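Local structure of cytosine-specific methyltransferase (Escherichia coli O157:H7 EDL933, 3G7U) at residues S10-S16 with A36-H40; I42-R46 with N237-T241; P190-K194 with L285-C291. The protein probably transfers a methyl group from S-adenosyl-L-methionine to carbon 5 of cytosines in DNA. All coordinates share one frame; numbering follows the deposited sequence.

Contact 1. Residues S10-S16 with A36-H40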
loop_
_atom_site.group_PDB
_atom_site.type_symbol
_atom_site.label_atom_id
_atom_site.label_comp_id
_atom_site.label_asym_id
_atom_site.label_seq_id
_atom_site.Cartn_x
_atom_site.Cartn_y
_atom_site.Cartn_z
ATOM N N SER A 10 7.157 -6.041 3.208
ATOM C CA SER A 10 5.724 -5.910 3.114
ATOM C C SER A 10 5.174 -4.596 3.668
ATOM O O SER A 10 4.040 -4.176 3.301
ATOM C CB SER A 10 5.063 -7.051 3.913
ATOM O OG SER A 10 5.338 -6.927 5.326
ATOM N N GLY A 11 5.932 -3.956 4.570
ATOM C CA GLY A 11 5.381 -2.851 5.383
ATOM C C GLY A 11 4.104 -3.314 6.051
ATOM O O GLY A 11 3.980 -4.502 6.437
ATOM N N VAL A 12 3.104 -2.423 6.139
ATOM C CA VAL A 12 1.861 -2.794 6.861
ATOM C C VAL A 12 0.883 -3.608 6.053
ATOM O O VAL A 12 -0.039 -4.192 6.619
ATOM C CB VAL A 12 1.062 -1.540 7.360
ATOM C CG1 VAL A 12 1.898 -0.786 8.342
ATOM C CG2 VAL A 12 0.642 -0.641 6.183
ATOM N N GLY A 13 1.109 -3.682 4.743
ATOM C CA GLY A 13 0.354 -4.601 3.903
ATOM C C GLY A 13 -0.562 -3.984 2.857
ATOM O O GLY A 13 -1.601 -4.562 2.535
ATOM N N GLY A 14 -0.205 -2.816 2.336
ATOM C CA GLY A 14 -0.925 -2.271 1.166
ATOM C C GLY A 14 -0.934 -3.268 -0.018
ATOM O O GLY A 14 -1.988 -3.560 -0.573
ATOM N N LEU A 15 0.240 -3.776 -0.396
ATOM C CA LEU A 15 0.334 -4.699 -1.533
ATOM C C LEU A 15 -0.274 -6.039 -1.138
ATOM O O LEU A 15 -0.907 -6.684 -1.956
ATOM C CB LEU A 15 1.810 -4.870 -1.922
ATOM C CG LEU A 15 2.088 -5.608 -3.210
ATOM C CD1 LEU A 15 1.652 -4.689 -4.413
ATOM C CD2 LEU A 15 3.594 -5.874 -3.286
ATOM N N SER A 16 -0.103 -6.431 0.128
ATOM C CA SER A 16 -0.723 -7.660 0.665
ATOM C C SER A 16 -2.238 -7.629 0.548
ATOM O O SER A 16 -2.888 -8.629 0.166
ATOM C CB SER A 16 -0.396 -7.858 2.142
ATOM O OG SER A 16 0.918 -8.351 2.302
ATOM N N ALA A 36 5.802 -1.760 11.590
ATOM C CA ALA A 36 5.182 -2.126 10.328
ATOM C C ALA A 36 4.751 -3.571 10.363
ATOM O O ALA A 36 3.603 -3.882 10.055
ATOM C CB ALA A 36 6.124 -1.876 9.181
ATOM N N ILE A 37 5.644 -4.474 10.787
ATOM C CA ILE A 37 5.234 -5.876 10.774
ATOM C C ILE A 37 4.206 -6.230 11.848
ATOM O O ILE A 37 3.348 -7.100 11.626
ATOM C CB ILE A 37 6.428 -6.877 10.841
ATOM C CG1 ILE A 37 6.004 -8.226 10.234
ATOM C CG2 ILE A 37 6.983 -7.014 12.280
ATOM C CD1 ILE A 37 7.123 -9.215 10.169
ATOM N N ASN A 38 4.241 -5.563 13.002
ATOM C CA ASN A 38 3.191 -5.767 13.975
ATOM C C ASN A 38 1.869 -5.327 13.393
ATOM O O ASN A 38 0.847 -5.980 13.584
ATOM C CB ASN A 38 3.501 -4.991 15.266
ATOM C CG ASN A 38 4.565 -5.675 16.095
ATOM O OD1 ASN A 38 4.918 -6.832 15.837
ATOM N ND2 ASN A 38 5.090 -4.965 17.092
ATOM N N THR A 39 1.877 -4.217 12.683
ATOM C CA THR A 39 0.613 -3.781 12.057
ATOM C C THR A 39 0.124 -4.743 10.964
ATOM O O THR A 39 -1.083 -5.008 10.824
ATOM C CB THR A 39 0.688 -2.331 11.549
ATOM O OG1 THR A 39 0.866 -1.486 12.695
ATOM C CG2 THR A 39 -0.596 -1.954 10.806
ATOM N N HIS A 40 1.075 -5.304 10.213
ATOM C CA HIS A 40 0.724 -6.278 9.199
ATOM C C HIS A 40 0.035 -7.449 9.909
ATOM O O HIS A 40 -1.048 -7.902 9.465
ATOM C CB HIS A 40 1.968 -6.727 8.428
ATOM C CG HIS A 40 1.646 -7.447 7.162
ATOM N ND1 HIS A 40 1.165 -8.750 7.154
ATOM C CD2 HIS A 40 1.773 -7.081 5.866
ATOM C CE1 HIS A 40 0.963 -9.126 5.907
ATOM N NE2 HIS A 40 1.351 -8.147 5.105
#
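Ala36, Thr39 and His40 of helix 34-43 pack on residues 10-16, the glycine-rich turn that leads from strand 4-8 into helix 14-22 of the Rossmann-like methyltransferase fold. The sequence Ser-Gly-Val-Gly-Gly matches the first conserved motif of C5-cytosine methyltransferases, a loop that in relatives borders the S-adenosylmethionine pocket. Ala36 sets its methyl against the backbone of Gly11, CB lying 4.0 Å from Gly11 CA, while its carbonyl O accepts the helical bond from His40 N and lies close to Val12 CA. One turn further on, Thr39 lies side by side with Val12, both pointing the same way: Thr39 CG2 meets Val12 CG1 at 3.7 Å. The hydroxyl of Thr39 turns to other partners, Gln346 NE2 and His35 O. His40 buries the largest surface of any residue here. With CG anti to the backbone N (chi1 -165°), the imidazole reaches over the turn toward the start of helix 14-22. Gly11 O lies at the ring edge, 3.4 Å from His40 CD2, and the CA of Gly13, the N-cap, approaches His40 CD2 obliquely at 3.5 Å. Ser10 OG, itself bonded to Gly11 O, also approaches CD2 obliquely. Both ring nitrogens are engaged: ND1 with His49 NE2, NE2 as donor to Ser16, so the rotation of the ring is fixed, and Phe44 stacks on it. Behind Ser16, Asp7 OD2 takes a second hydrogen bond with the hydroxyl and probably orients it. His40 NE2 lies 2.8 Å from Ser16 OG, which is only 6° out of the imidazole plane.

Contact 2. Residues I42-R46 with N237-T241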
loop_
_atom_site.group_PDB
_atom_site.type_symbol
_atom_site.label_atom_id
_atom_site.label_comp_id
_atom_site.label_asym_id
_atom_site.label_seq_id
_atom_site.Cartn_x
_atom_site.Cartn_y
_atom_site.Cartn_z
ATOM N N ILE A 42 -1.621 -7.541 12.698
ATOM C CA ILE A 42 -2.962 -7.166 13.195
ATOM C C ILE A 42 -4.016 -7.314 12.095
ATOM O O ILE A 42 -5.134 -7.777 12.338
ATOM C CB ILE A 42 -2.987 -5.701 13.729
ATOM C CG1 ILE A 42 -2.242 -5.568 15.071
ATOM C CG2 ILE A 42 -4.429 -5.229 13.958
ATOM C CD1 ILE A 42 -2.745 -6.503 16.174
ATOM N N ASN A 43 -3.648 -6.945 10.881
ATOM C CA ASN A 43 -4.592 -6.935 9.782
ATOM C C ASN A 43 -4.585 -8.251 9.023
ATOM O O ASN A 43 -5.542 -8.579 8.345
ATOM C CB ASN A 43 -4.290 -5.782 8.846
ATOM C CG ASN A 43 -4.624 -4.452 9.483
ATOM O OD1 ASN A 43 -5.824 -4.073 9.609
ATOM N ND2 ASN A 43 -3.597 -3.768 9.963
ATOM N N PHE A 44 -3.492 -9.009 9.142
ATOM C CA PHE A 44 -3.389 -10.318 8.453
ATOM C C PHE A 44 -3.020 -11.408 9.477
ATOM O O PHE A 44 -1.922 -11.974 9.422
ATOM C CB PHE A 44 -2.329 -10.274 7.338
ATOM C CG PHE A 44 -2.654 -9.318 6.235
ATOM C CD1 PHE A 44 -3.389 -9.730 5.114
ATOM C CD2 PHE A 44 -2.289 -7.972 6.354
ATOM C CE1 PHE A 44 -3.718 -8.803 4.084
ATOM C CE2 PHE A 44 -2.613 -7.032 5.354
ATOM C CZ PHE A 44 -3.338 -7.458 4.208
ATOM N N PRO A 45 -3.920 -11.693 10.425
ATOM C CA PRO A 45 -3.535 -12.574 11.535
ATOM C C PRO A 45 -3.229 -14.005 11.150
ATOM O O PRO A 45 -2.619 -14.702 11.952
ATOM C CB PRO A 45 -4.741 -12.524 12.485
ATOM C CG PRO A 45 -5.849 -12.081 11.663
ATOM C CD PRO A 45 -5.318 -11.251 10.536
ATOM N N ARG A 46 -3.581 -14.433 9.937
ATOM C CA ARG A 46 -3.305 -15.808 9.508
ATOM C C ARG A 46 -2.086 -15.944 8.601
ATOM O O ARG A 46 -1.706 -17.052 8.248
ATOM C CB ARG A 46 -4.526 -16.446 8.845
ATOM C CG ARG A 46 -5.869 -15.994 9.409
ATOM C CD ARG A 46 -6.331 -16.709 10.675
ATOM N NE ARG A 46 -7.772 -16.989 10.627
ATOM C CZ ARG A 46 -8.756 -16.106 10.830
ATOM N NH1 ARG A 46 -8.507 -14.826 11.107
ATOM N NH2 ARG A 46 -10.017 -16.510 10.746
ATOM N N ASN A 237 -10.214 -14.659 5.952
ATOM C CA ASN A 237 -9.154 -14.760 6.977
ATOM C C ASN A 237 -8.361 -13.461 7.240
ATOM O O ASN A 237 -7.415 -13.445 8.025
ATOM C CB ASN A 237 -8.199 -15.909 6.672
ATOM C CG ASN A 237 -8.877 -17.262 6.763
ATOM O OD1 ASN A 237 -9.585 -17.546 7.723
ATOM N ND2 ASN A 237 -8.669 -18.088 5.752
ATOM N N VAL A 238 -8.784 -12.373 6.610
ATOM C CA VAL A 238 -8.081 -11.091 6.732
ATOM C C VAL A 238 -8.883 -10.194 7.663
ATOM O O VAL A 238 -10.107 -10.285 7.699
ATOM C CB VAL A 238 -7.909 -10.483 5.317
ATOM C CG1 VAL A 238 -7.504 -9.001 5.344
ATOM C CG2 VAL A 238 -6.906 -11.364 4.507
ATOM N N GLY A 239 -8.217 -9.337 8.434
ATOM C CA GLY A 239 -8.951 -8.310 9.192
ATOM C C GLY A 239 -8.847 -8.442 10.702
ATOM O O GLY A 239 -8.898 -9.540 11.247
ATOM N N ASP A 240 -8.699 -7.315 11.382
ATOM C CA ASP A 240 -8.721 -7.266 12.830
ATOM C C ASP A 240 -10.180 -7.419 13.290
ATOM O O ASP A 240 -11.060 -6.680 12.865
ATOM C CB ASP A 240 -8.125 -5.933 13.296
ATOM C CG ASP A 240 -8.223 -5.727 14.801
ATOM O OD1 ASP A 240 -7.604 -6.506 15.557
ATOM O OD2 ASP A 240 -8.883 -4.756 15.213
ATOM N N THR A 241 -10.420 -8.406 14.138
ATOM C CA THR A 241 -11.769 -8.733 14.638
ATOM C C THR A 241 -12.501 -7.550 15.277
ATOM O O THR A 241 -13.666 -7.276 14.946
ATOM C CB THR A 241 -11.685 -9.940 15.626
ATOM O OG1 THR A 241 -11.229 -11.064 14.892
ATOM C CG2 THR A 241 -13.033 -10.275 16.216
HETATM O O HOH W 1 -6.089 -8.688 14.680
HETATM O O HOH W 2 -8.243 -4.945 9.954
HETATM O O HOH W 3 -4.856 -13.216 7.716
HETATM O O HOH W 4 -9.400 -12.351 10.783
#
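Gly239 N donates to Asn43 O at 2.8 Å, the one direct hydrogen bond between the end of helix 34-43 and the 237-241 loop. The bond is moderately bent (150° at the hydrogen) and approaches 33° out of the carbonyl plane. Beside it Val238 lies alongside Phe44, the two pointing the same way, and Val238 CG2 meets Phe44 CD1 at 3.9 Å. Val238 CG1, anti to the backbone N (chi1 166°), lies against Asn43 O as well as the Phe44 ring. On the other flank Ile42 and Asp240 run side by side, with Ile42 CG2 3.8 Å from Asp240 CB. Water completes the seam: one molecule donates to Ile42 O (2.7 Å) and Asp240 OD1, a second bridges Asn43 OD1 and Asp240 N, and a third accepts from Arg46 N while donating to Asn237 O (2.6 Å). Arg46 was modelled in two conformers. In the one given, and so only tentatively, Asn237 OD1 lies over one face of the guanidinium, 3.2 Å from Arg46 NH2; the angle is too poor for a hydrogen bond. Further out, Arg335 steadies both sides: its O receives Asn43 ND2, which also bonds to Thr39 O, and its NH1 forms a salt bridge with Asp240 OD2. Asp240 is the N-cap of helix 241-248, and its OD2 also bonds to Ser243 OG. The contact thus joins the C-terminal end of helix 34-43 to the N-terminal end of helix 241-248, with helix 14-22 behind it, where Phe44 touches Leu17 and Val238 touches Ala20.

Contact 3. Residues P190-K194 with L285-C291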
loop_
_atom_site.group_PDB
_atom_site.type_symbol
_atom_site.label_atom_id
_atom_site.label_comp_id
_atom_site.label_asym_id
_atom_site.label_seq_id
_atom_site.Cartn_x
_atom_site.Cartn_y
_atom_site.Cartn_z
ATOM N N PRO A 190 -13.597 8.079 -10.983
ATOM C CA PRO A 190 -12.626 8.837 -10.190
ATOM C C PRO A 190 -13.173 9.190 -8.807
ATOM O O PRO A 190 -14.378 9.405 -8.640
ATOM C CB PRO A 190 -12.400 10.101 -11.011
ATOM C CG PRO A 190 -13.620 10.201 -11.883
ATOM C CD PRO A 190 -13.998 8.807 -12.199
ATOM N N VAL A 191 -12.289 9.194 -7.811
ATOM C CA VAL A 191 -12.695 9.476 -6.438
ATOM C C VAL A 191 -11.892 10.681 -6.031
ATOM O O VAL A 191 -10.685 10.586 -5.905
ATOM C CB VAL A 191 -12.370 8.295 -5.475
ATOM C CG1 VAL A 191 -12.938 8.573 -4.098
ATOM C CG2 VAL A 191 -12.990 7.028 -5.994
ATOM N N THR A 192 -12.551 11.821 -5.860
ATOM C CA THR A 192 -11.907 13.043 -5.424
ATOM C C THR A 192 -11.810 13.048 -3.900
ATOM O O THR A 192 -12.421 12.196 -3.227
ATOM C CB THR A 192 -12.741 14.275 -5.841
ATOM O OG1 THR A 192 -14.065 14.114 -5.324
ATOM C CG2 THR A 192 -12.828 14.358 -7.374
ATOM N N VAL A 193 -11.058 14.018 -3.390
ATOM C CA VAL A 193 -10.913 14.268 -1.937
ATOM C C VAL A 193 -12.282 14.313 -1.250
ATOM O O VAL A 193 -12.529 13.619 -0.265
ATOM C CB VAL A 193 -10.117 15.585 -1.693
ATOM C CG1 VAL A 193 -10.111 15.992 -0.192
ATOM C CG2 VAL A 193 -8.713 15.449 -2.233
ATOM N N LYS A 194 -13.205 15.093 -1.806
ATOM C CA LYS A 194 -14.510 15.278 -1.205
ATOM C C LYS A 194 -15.245 13.969 -1.069
ATOM O O LYS A 194 -15.896 13.722 -0.061
ATOM C CB LYS A 194 -15.314 16.314 -2.026
ATOM C CG LYS A 194 -16.822 16.367 -1.814
ATOM C CD LYS A 194 -17.427 17.506 -2.680
ATOM C CE LYS A 194 -18.734 18.075 -2.101
ATOM N NZ LYS A 194 -19.100 19.416 -2.721
ATOM N N LEU A 285 -5.733 20.583 0.524
ATOM C CA LEU A 285 -6.378 19.721 -0.457
ATOM C C LEU A 285 -7.484 20.467 -1.192
ATOM O O LEU A 285 -8.196 21.292 -0.609
ATOM C CB LEU A 285 -6.989 18.493 0.209
ATOM C CG LEU A 285 -5.983 17.496 0.823
ATOM C CD1 LEU A 285 -6.646 16.556 1.792
ATOM C CD2 LEU A 285 -5.328 16.698 -0.295
ATOM N N ASP A 286 -7.618 20.158 -2.480
ATOM C CA ASP A 286 -8.744 20.629 -3.270
ATOM C C ASP A 286 -9.763 19.529 -3.200
ATOM O O ASP A 286 -9.477 18.376 -3.580
ATOM C CB ASP A 286 -8.271 20.888 -4.715
ATOM C CG ASP A 286 -9.402 21.330 -5.674
ATOM O OD1 ASP A 286 -10.622 21.277 -5.374
ATOM O OD2 ASP A 286 -9.026 21.703 -6.805
ATOM N N PRO A 287 -10.976 19.860 -2.728
ATOM C CA PRO A 287 -12.026 18.848 -2.578
ATOM C C PRO A 287 -12.457 18.171 -3.887
ATOM O O PRO A 287 -12.963 17.043 -3.862
ATOM C CB PRO A 287 -13.194 19.630 -1.966
ATOM C CG PRO A 287 -12.893 21.046 -2.216
ATOM C CD PRO A 287 -11.429 21.207 -2.323
ATOM N N ASN A 288 -12.289 18.875 -5.011
ATOM C CA ASN A 288 -12.600 18.311 -6.332
ATOM C C ASN A 288 -11.346 17.825 -7.063
ATOM O O ASN A 288 -11.389 17.508 -8.246
ATOM C CB ASN A 288 -13.361 19.347 -7.176
ATOM C CG ASN A 288 -14.710 19.720 -6.564
ATOM O OD1 ASN A 288 -15.552 18.858 -6.264
ATOM N ND2 ASN A 288 -14.918 21.010 -6.370
ATOM N N GLY A 289 -10.231 17.782 -6.342
ATOM C CA GLY A 289 -8.964 17.292 -6.863
ATOM C C GLY A 289 -8.611 15.995 -6.146
ATOM O O GLY A 289 -9.478 15.352 -5.597
ATOM N N PHE A 290 -7.339 15.633 -6.165
ATOM C CA PHE A 290 -6.848 14.418 -5.525
ATOM C C PHE A 290 -5.728 14.763 -4.566
ATOM O O PHE A 290 -5.135 15.863 -4.611
ATOM C CB PHE A 290 -6.313 13.443 -6.590
ATOM C CG PHE A 290 -7.288 13.152 -7.695
ATOM C CD1 PHE A 290 -8.287 12.206 -7.525
ATOM C CD2 PHE A 290 -7.210 13.835 -8.912
ATOM C CE1 PHE A 290 -9.222 11.936 -8.540
ATOM C CE2 PHE A 290 -8.142 13.576 -9.941
ATOM C CZ PHE A 290 -9.136 12.619 -9.756
ATOM N N CYS A 291 -5.390 13.809 -3.708
ATOM C CA CYS A 291 -4.337 14.014 -2.738
ATOM C C CYS A 291 -2.996 13.919 -3.464
ATOM O O CYS A 291 -2.762 12.943 -4.175
ATOM C CB CYS A 291 -4.463 12.959 -1.631
ATOM S SG CYS A 291 -3.299 13.145 -0.279
HETATM O O HOH W 5 -15.931 16.068 -6.136
#
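Val193, at the first turn of helix 193-196, packs against the type I turn Asp286-Gly289 and Leu285 before it. Its CB lies 3.4 Å from Asp286 O. From there the branches part: CG1, anti to the backbone N (chi1 172°), reaches Leu285 and meets its CB at 4.0 Å, whereas CG2 presses on Asp286 O at 3.3 Å and also approaches the backbone where Phe290 joins Cys291. Two backbone bonds hold it there. Val193 N donates to Gly289 O (3.0 Å, nearly straight at 164°), and Lys194 N donates to Pro287 O at 2.8 Å along a lone pair in the carbonyl plane. The turn therefore supplies acceptors to amides of the first helical turn. Within it, Asp286 OD1 takes Asn288 N at 2.9 Å from above the carboxylate plane, an Asx turn that probably helps to fix the loop. Thr192, the N-cap, brings CB close to Pro287 O, and a water bonds to its OG1 and donates to Asn288 OD1. The edge of the Phe290 ring meets Val191 and Pro190: CE1 comes within 3.3 Å of Val191 O, a buried carbonyl without a hydrogen-bonding partner in the model, and CZ lies near Pro190 CB. Helix 321-328, in a stretch matching motif IX of the C5-methyltransferase family, backs the loop, its Leu327 touching Leu285 and Cys291, and the contact joins the short helix 193-196 to the segment running between helices 262-269 and 321-328.

From the N terminus, contact 1 closes first, a short loop through strand 25-30 that brings helix 34-43 back onto the turn after strand 4-8. Contact 2 starts later on the same helix and touches contact 1 through Phe44, whose CZ lies 3.6 Å from Ser16 CB; it closes a far longer loop at the entrance to helix 241-248. Contact 3 opens within that loop at 190-194 and closes beyond it at 285-291, so contacts 2 and 3 cross, though their centres lie about 30 Å apart. Contact 1 stays within the Rossmann-like core, contact 2 ties that core to the chain beyond strand 163-171, and contact 3 joins two parts of that later chain.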